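Local coordinates for phosphoserine aminotransferase SerC (Cytophaga hutchinsonii ATCC 33406, PDB 3FFR) that catalyses the PLP-dependent transfer of an amino group from glutamate to 3-phosphohydroxypyruvate, giving phosphoserine in serine biosynthesis, at the interface of chains A and B. Numbering follows the deposited sequence. Chains: chain A/B, Phosphoserine aminotransferase SerC.

The interface of chains A and B. Residues chain A 23-24, 27, 247; chain B 23-24, 27, 247.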
loop_
_atom_site.group_PDB
_atom_site.type_symbol
_atom_site.label_atom_id
_atom_site.label_comp_id
_atom_site.label_asym_id
_atom_site.label_seq_id
_atom_site.Cartn_x
_atom_site.Cartn_y
_atom_site.Cartn_z
HETATM N N MSE A 23 15.274 -8.180 7.310
HETATM C CA MSE A 23 14.359 -8.880 6.411
HETATM C C MSE A 23 14.514 -10.397 6.622
HETATM O O MSE A 23 13.554 -11.187 6.534
HETATM C CB MSE A 23 14.617 -8.545 4.954
HETATM C CG MSE A 23 13.647 -9.206 3.972
HETATM SE SE MSE A 23 11.903 -8.421 4.085
HETATM C CE MSE A 23 12.210 -6.961 2.809
ATOM N N ILE A 24 15.733 -10.819 6.900
ATOM C CA ILE A 24 15.954 -12.257 7.154
ATOM C C ILE A 24 15.207 -12.636 8.431
ATOM O O ILE A 24 14.561 -13.698 8.534
ATOM C CB ILE A 24 17.421 -12.644 7.238
ATOM C CG1 ILE A 24 18.089 -12.366 5.899
ATOM C CG2 ILE A 24 17.547 -14.111 7.590
ATOM C CD1 ILE A 24 17.447 -13.028 4.773
ATOM N N LEU A 27 11.541 -13.005 7.704
ATOM C CA LEU A 27 11.210 -14.267 7.047
ATOM C C LEU A 27 11.225 -15.382 8.081
ATOM O O LEU A 27 10.326 -16.238 8.128
ATOM C CB LEU A 27 12.205 -14.579 5.937
ATOM C CG LEU A 27 12.165 -13.647 4.727
ATOM C CD1 LEU A 27 13.389 -13.875 3.833
ATOM C CD2 LEU A 27 10.815 -13.742 3.955
HETATM N N MSE A 247 5.306 -6.161 6.545
HETATM C CA MSE A 247 6.750 -6.301 6.319
HETATM C C MSE A 247 7.407 -4.959 6.577
HETATM O O MSE A 247 8.421 -4.843 7.316
HETATM C CB MSE A 247 7.111 -6.830 4.921
HETATM C CG MSE A 247 6.446 -8.164 4.584
HETATM SE SE MSE A 247 7.007 -9.622 5.764
HETATM C CE MSE A 247 8.608 -10.155 4.946
HETATM N N MSE B 23 12.662 -13.725 -2.221
HETATM C CA MSE B 23 12.934 -12.520 -1.439
HETATM C C MSE B 23 14.457 -12.320 -1.344
HETATM O O MSE B 23 14.985 -11.191 -1.335
HETATM C CB MSE B 23 12.349 -12.599 -0.041
HETATM C CG MSE B 23 12.553 -11.338 0.801
HETATM SE SE MSE B 23 11.458 -9.897 0.171
HETATM C CE MSE B 23 9.853 -10.339 1.210
ATOM N N ILE B 24 15.181 -13.421 -1.268
ATOM C CA ILE B 24 16.652 -13.310 -1.215
ATOM C C ILE B 24 17.136 -12.725 -2.539
ATOM O O ILE B 24 18.032 -11.858 -2.596
ATOM C CB ILE B 24 17.353 -14.623 -0.903
ATOM C CG1 ILE B 24 16.935 -15.097 0.482
ATOM C CG2 ILE B 24 18.854 -14.431 -0.959
ATOM C CD1 ILE B 24 17.179 -14.122 1.535
ATOM N N LEU B 27 16.544 -9.016 -2.588
ATOM C CA LEU B 27 17.528 -8.267 -1.812
ATOM C C LEU B 27 18.821 -8.178 -2.608
ATOM O O LEU B 27 19.454 -7.113 -2.703
ATOM C CB LEU B 27 17.793 -8.942 -0.472
ATOM C CG LEU B 27 16.630 -8.931 0.519
ATOM C CD1 LEU B 27 16.910 -9.883 1.687
ATOM C CD2 LEU B 27 16.261 -7.488 0.978
HETATM N N MSE B 247 8.443 -4.620 -4.040
HETATM C CA MSE B 247 8.834 -5.919 -3.480
HETATM C C MSE B 247 7.755 -6.930 -3.815
HETATM O O MSE B 247 8.024 -8.052 -4.320
HETATM C CB MSE B 247 9.106 -5.886 -1.966
HETATM C CG MSE B 247 10.159 -4.856 -1.559
HETATM SE SE MSE B 247 11.927 -5.225 -2.315
HETATM C CE MSE B 247 12.595 -6.471 -1.084
#
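A:Met23 and B:Met23 meet across the two-fold axis of a dimer of class-V, PLP-dependent aminotransferase subunits. Enzymes of this family generally work as dimers, so this interface is probably the biological one. The patch pairs helix 19-28 of one chain with its copy in the other, and helix 246-262 of each chain adds one residue, A:Met247 or B:Met247. A:Met23, B:Met23, A:Met247 and B:Met247 are all selenomethionines.

The contacts described here are apolar. At the centre the side chains of A:Met23 and B:Met23 lie nearly perpendicular to each other, with A:Met23 CG 4.0 Å from B:Met23 CG. Each selenium also lies against the other's methyl: A:Met23 SE is 4.0 Å from B:Met23 CE. In both residues CG stands anti to the backbone N (chi1 -178°), and the chain then bends at chi2 (71°) and chi3 (87°). This hooked shape lets A:Met23 touch its twin along the chain and still present its methyl to a second partner.

That partner is B:Met247. The two approach tip to tip, with A:Met23 CE 3.9 Å from B:Met247 CE. B:Met247 gives up little surface and touches with its terminal methyl. A:Met247 meets B:Met23 in the same way.

A:Leu27 packs on the other end of the B:Met23 hook. It uses its CD1 branch, 4.0 Å from B:Met23 CG, and the two side chains run obliquely to each other. B:Leu27 packs likewise on A:Met23.

A:Ile24 meets B:Ile24. Their side chains are also set almost at right angles, and A:Ile24 CD1 comes to 3.4 Å from B:Ile24 CD1, a close approach for two methyl groups. The delta-methyl at the end of the CG1 branch makes the contact.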